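Local coordinates for protein triphenylmethane reductase (Citrobacter sp., PDB 2JL1) that reduces triphenylmethane dyes, probably by hydride transfer from NADPH bound in its Rossmann-type fold, at residues G66-L71 with V99-Y104; Q211-V216 with E279-A284. All coordinates share one frame; numbering follows the deposited sequence.

Interaction 1 (G66-L71 with V99-Y104); sequences GVSKLL and VKHIAY
Lys69, Leu70 and Leu71 pair in parallel with His101, Ile102 and Ala103, the two short strand axes approaching to 4.7 Å with only 13° between their directions. The strands flank helix 80-96 in sequence and so form a beta-alpha-beta unit at the centre of the Rossmann-type sheet. Leu70 takes part in two of the three regular bonds: its N donates to His101 O at 2.8 Å with an N-H...O angle of 170°, and its O accepts from Ala103 N, also at 2.8 Å. At the start of the pairing Ser68 O accepts the regular bond from His101 N at 3.0 Å and a second, weak one from Lys100 N, so a single carbonyl takes two successive amides where the strand begins.

Side chains alternate between the faces. Leu70 and Ile102 lie side by side and point the same way, meeting through CD2 of Leu70 and CD1 of Ile102 at 3.8 Å. The CG1 branch of Val99 lies against Leu70 CB, while its CG2 meets CG2 of Val67, widening this apolar patch beyond the strand ends. On the other face, which helix 175-186 covers at Leu71, the CD1 methyl of Leu71 packs on Ala103 CB at 3.6 Å. Farther back, Lys69 and His101 cross obliquely. With CG of Lys69 anti to the carbonyl carbon (chi1 -66°), that methylene sits 3.7 Å from His101 CD2; the chain then runs extended, and NZ bonds to Leu186 O. On its other edge Lys69 is bonded by its backbone to Ser2 and Ala4, placing 66-71 between two strands. The imidazole is tied to Ser68 by one water, which lies in the ring plane at the edge, 2.8 Å from His101 NE2, and is also hydrogen-bonded to Ser68 OG.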
# COMPACT_ATOMS: atom_id res chain seq x y z
N GLY A 66 9.26 -16.80 -16.82
CA GLY A 66 8.99 -16.69 -18.23
C GLY A 66 7.63 -16.19 -18.65
O GLY A 66 7.35 -16.15 -19.85
N VAL A 67 6.76 -15.81 -17.71
CA VAL A 67 5.44 -15.28 -18.13
C VAL A 67 5.51 -13.82 -18.56
O VAL A 67 6.14 -12.97 -17.91
CB VAL A 67 4.24 -15.63 -17.16
CG1 VAL A 67 4.47 -16.92 -16.40
CG2 VAL A 67 3.92 -14.52 -16.22
N SER A 68 4.88 -13.55 -19.70
CA SER A 68 4.84 -12.22 -20.29
C SER A 68 3.79 -11.34 -19.61
O SER A 68 4.11 -10.27 -19.10
CB SER A 68 4.54 -12.35 -21.79
OG SER A 68 4.32 -11.07 -22.35
N LYS A 69 2.54 -11.80 -19.59
CA LYS A 69 1.45 -11.06 -18.94
C LYS A 69 0.86 -11.83 -17.76
O LYS A 69 0.44 -12.98 -17.92
CB LYS A 69 0.34 -10.78 -19.94
CG LYS A 69 0.70 -9.86 -21.07
CD LYS A 69 -0.34 -9.95 -22.18
CE LYS A 69 -0.31 -8.74 -23.07
NZ LYS A 69 -1.00 -9.05 -24.36
N LEU A 70 0.76 -11.18 -16.60
CA LEU A 70 0.23 -11.83 -15.39
C LEU A 70 -1.08 -11.20 -14.95
O LEU A 70 -1.14 -9.98 -14.73
CB LEU A 70 1.24 -11.76 -14.23
CG LEU A 70 0.77 -12.34 -12.89
CD1 LEU A 70 0.54 -13.85 -12.97
CD2 LEU A 70 1.70 -11.97 -11.72
N LEU A 71 -2.12 -12.01 -14.82
CA LEU A 71 -3.34 -11.53 -14.14
C LEU A 71 -3.28 -12.01 -12.69
O LEU A 71 -3.44 -13.20 -12.40
CB LEU A 71 -4.62 -11.97 -14.84
CG LEU A 71 -5.91 -11.52 -14.11
CD1 LEU A 71 -6.07 -9.97 -14.12
CD2 LEU A 71 -7.14 -12.20 -14.67
N VAL A 99 8.32 -10.40 -15.15
CA VAL A 99 6.98 -10.31 -15.75
C VAL A 99 6.88 -8.97 -16.49
O VAL A 99 7.27 -7.94 -15.95
CB VAL A 99 5.87 -10.49 -14.67
CG1 VAL A 99 4.50 -10.12 -15.19
CG2 VAL A 99 5.84 -11.94 -14.17
N LYS A 100 6.43 -9.00 -17.74
CA LYS A 100 6.41 -7.81 -18.59
C LYS A 100 5.16 -6.93 -18.44
O LYS A 100 5.21 -5.73 -18.72
CB LYS A 100 6.59 -8.22 -20.06
CG LYS A 100 7.95 -8.86 -20.37
CD LYS A 100 9.09 -7.84 -20.27
CE LYS A 100 10.44 -8.48 -20.56
NZ LYS A 100 10.92 -9.40 -19.48
N HIS A 101 4.04 -7.52 -18.00
CA HIS A 101 2.79 -6.77 -17.80
C HIS A 101 2.03 -7.38 -16.63
O HIS A 101 1.87 -8.59 -16.58
CB HIS A 101 1.88 -6.81 -19.06
CG HIS A 101 2.60 -6.48 -20.33
ND1 HIS A 101 2.71 -5.19 -20.82
CD2 HIS A 101 3.27 -7.27 -21.21
CE1 HIS A 101 3.41 -5.21 -21.94
NE2 HIS A 101 3.77 -6.45 -22.20
N ILE A 102 1.57 -6.55 -15.70
CA ILE A 102 0.76 -7.06 -14.61
C ILE A 102 -0.63 -6.40 -14.55
O ILE A 102 -0.74 -5.17 -14.47
CB ILE A 102 1.50 -6.95 -13.26
CG1 ILE A 102 0.69 -7.56 -12.13
CG2 ILE A 102 1.85 -5.50 -12.94
CD1 ILE A 102 1.57 -8.23 -11.08
N ALA A 103 -1.69 -7.21 -14.59
CA ALA A 103 -3.06 -6.76 -14.30
C ALA A 103 -3.45 -7.26 -12.91
O ALA A 103 -3.17 -8.43 -12.60
CB ALA A 103 -4.06 -7.30 -15.33
N TYR A 104 -4.12 -6.42 -12.13
CA TYR A 104 -4.49 -6.73 -10.76
C TYR A 104 -6.00 -6.42 -10.51
O TYR A 104 -6.48 -5.34 -10.84
CB TYR A 104 -3.61 -5.94 -9.76
CG TYR A 104 -4.08 -6.09 -8.32
CD1 TYR A 104 -4.06 -7.33 -7.68
CD2 TYR A 104 -4.62 -5.00 -7.63
CE1 TYR A 104 -4.53 -7.49 -6.37
CE2 TYR A 104 -5.10 -5.15 -6.32
CZ TYR A 104 -5.05 -6.39 -5.71
OH TYR A 104 -5.53 -6.52 -4.45
O HOH W 1 5.05 -8.58 -23.51

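Interaction 2 (Q211-V216 with E279-A284)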
# COMPACT_ATOMS: atom_id res chain seq x y z
N GLN A 211 -38.72 -6.41 -6.74
CA GLN A 211 -39.74 -6.20 -7.78
C GLN A 211 -39.41 -7.05 -8.97
O GLN A 211 -40.29 -7.70 -9.52
CB GLN A 211 -39.87 -4.70 -8.19
CG GLN A 211 -40.73 -4.43 -9.46
CD GLN A 211 -42.23 -4.68 -9.28
OE1 GLN A 211 -42.77 -4.55 -8.17
NE2 GLN A 211 -42.91 -5.05 -10.37
N ILE A 212 -38.13 -7.10 -9.35
CA ILE A 212 -37.68 -7.99 -10.42
C ILE A 212 -37.89 -9.46 -10.06
O ILE A 212 -38.37 -10.22 -10.91
CB ILE A 212 -36.19 -7.72 -10.80
CG1 ILE A 212 -36.05 -6.38 -11.53
CG2 ILE A 212 -35.64 -8.83 -11.65
CD1 ILE A 212 -34.61 -5.85 -11.55
N LEU A 213 -37.54 -9.88 -8.85
CA LEU A 213 -37.79 -11.27 -8.40
C LEU A 213 -39.29 -11.61 -8.43
O LEU A 213 -39.68 -12.74 -8.81
CB LEU A 213 -37.25 -11.47 -6.99
CG LEU A 213 -37.00 -12.85 -6.35
CD1 LEU A 213 -36.36 -13.84 -7.32
CD2 LEU A 213 -36.14 -12.65 -5.10
N SER A 214 -40.13 -10.67 -7.98
CA SER A 214 -41.58 -10.78 -8.10
C SER A 214 -42.05 -11.00 -9.55
O SER A 214 -42.85 -11.90 -9.83
CB SER A 214 -42.24 -9.52 -7.54
OG SER A 214 -41.98 -9.40 -6.15
N GLU A 215 -41.53 -10.18 -10.48
CA GLU A 215 -41.87 -10.28 -11.90
C GLU A 215 -41.48 -11.61 -12.51
O GLU A 215 -42.31 -12.24 -13.15
CB GLU A 215 -41.23 -9.14 -12.72
CG GLU A 215 -41.96 -7.82 -12.59
CD GLU A 215 -41.08 -6.60 -12.87
OE1 GLU A 215 -39.96 -6.76 -13.42
OE2 GLU A 215 -41.52 -5.48 -12.54
N VAL A 216 -40.24 -12.04 -12.29
CA VAL A 216 -39.69 -13.29 -12.83
C VAL A 216 -40.39 -14.53 -12.27
O VAL A 216 -40.68 -15.48 -13.01
CB VAL A 216 -38.16 -13.38 -12.57
CG1 VAL A 216 -37.60 -14.74 -12.94
CG2 VAL A 216 -37.41 -12.32 -13.38
N GLU A 279 -32.05 -10.43 -16.33
CA GLU A 279 -31.42 -11.61 -16.96
C GLU A 279 -30.58 -12.41 -15.97
O GLU A 279 -30.58 -13.64 -15.99
CB GLU A 279 -30.58 -11.20 -18.18
CG GLU A 279 -29.79 -12.33 -18.88
CD GLU A 279 -30.64 -13.47 -19.49
OE1 GLU A 279 -31.91 -13.42 -19.49
OE2 GLU A 279 -30.02 -14.43 -20.02
N THR A 280 -29.89 -11.71 -15.07
CA THR A 280 -29.11 -12.38 -14.03
C THR A 280 -30.04 -13.07 -13.04
O THR A 280 -29.75 -14.18 -12.60
CB THR A 280 -28.11 -11.38 -13.34
OG1 THR A 280 -27.26 -10.81 -14.35
CG2 THR A 280 -27.24 -12.10 -12.32
N VAL A 281 -31.15 -12.42 -12.69
CA VAL A 281 -32.13 -13.05 -11.79
C VAL A 281 -32.70 -14.33 -12.44
O VAL A 281 -32.81 -15.38 -11.79
CB VAL A 281 -33.27 -12.06 -11.35
CG1 VAL A 281 -34.40 -12.79 -10.63
CG2 VAL A 281 -32.71 -10.93 -10.45
N LYS A 282 -33.03 -14.24 -13.73
CA LYS A 282 -33.58 -15.41 -14.43
C LYS A 282 -32.60 -16.57 -14.42
O LYS A 282 -33.00 -17.70 -14.16
CB LYS A 282 -33.99 -15.09 -15.86
CG LYS A 282 -35.22 -14.23 -15.98
CD LYS A 282 -35.64 -14.19 -17.44
CE LYS A 282 -36.48 -12.97 -17.76
NZ LYS A 282 -36.98 -13.08 -19.17
N GLN A 283 -31.33 -16.29 -14.72
CA GLN A 283 -30.28 -17.30 -14.72
C GLN A 283 -30.11 -17.93 -13.34
O GLN A 283 -30.03 -19.15 -13.22
CB GLN A 283 -28.94 -16.70 -15.17
CG GLN A 283 -28.83 -16.41 -16.66
CD GLN A 283 -27.68 -15.48 -17.00
OE1 GLN A 283 -26.85 -15.15 -16.14
NE2 GLN A 283 -27.62 -15.05 -18.26
N ALA A 284 -30.07 -17.09 -12.31
CA ALA A 284 -29.87 -17.55 -10.93
C ALA A 284 -30.94 -18.55 -10.50
O ALA A 284 -30.66 -19.50 -9.77
CB ALA A 284 -29.86 -16.36 -9.97
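Val281 is the bump of this contact, and Ile212, Leu213 and Val216 form the hollow that receives it. Its two methyls divide the work. Val281 CG2 goes to Ile212, meeting that residue's CG2 branch at 3.8 Å. Val281 CG1, anti to the backbone N (chi1 170°), is shared by two neighbours: Leu213 CD1 lies 4.0 Å from it, and Val216 CG2 lies 4.1 Å from it. Leu213 reaches in indirectly. Its CB starts out to one side of the contact, but the CD1 methyl comes to Val281, the two side chains crossing at about a right angle.

The 211-216 and 279-284 helix axes come within 9.9 Å and cross at -56°, a value consistent with ridges-into-grooves packing of i to i+4 rows. Ile212 and Val216 form such a row on one helix; on the other, Val281 stands between Leu277, which touches Ile212, and Leu285, which touches Leu213. The contact joins helices 206-217 and 277-285, far along the chain from the first strands of the NmrA-like, Rossmann-type fold and away from its NADP site. Leu213 also touches Ser155 and Thr156 of helix 153-158.

Toward the exposed Lys282 the shape changes from a filled hollow to a fork. The two methyls of Val216 straddle a single methylene, with Lys282 CG 3.9 Å from Val216 CG1 and equally 3.9 Å from Val216 CG2. The touching carbon is CG; beyond it the lysine chain runs extended. No hydrogen bond crosses between the two segments, although Glu215 OE1 forms a salt bridge with Lys278 NZ just ahead of 279-284. On the outer side of its own helix, Glu215 also accepts a bond through OE2 from Gln211 NE2, at 2.6 Å.

Both contacts are largely buried, yet they lie on opposite sides of the chain's centre, with their own centres 38 Å apart and no shared element. Interaction 1 belongs to the interior of the nucleotide-binding sheet: backbone bonds set its register, side chains pack on both faces, and the Leu71 side chain comes within about 9 Å of NADP. Between its two segments interaction 2 has no hydrogen bond and rests on apolar carbon contacts, away from the annotated sites. The two segments bury 464 Å² in interaction 1 and 206 Å² in interaction 2. Each has a more open margin, where interaction 1 uses a water bridge and interaction 2 the aliphatic part of a lysine.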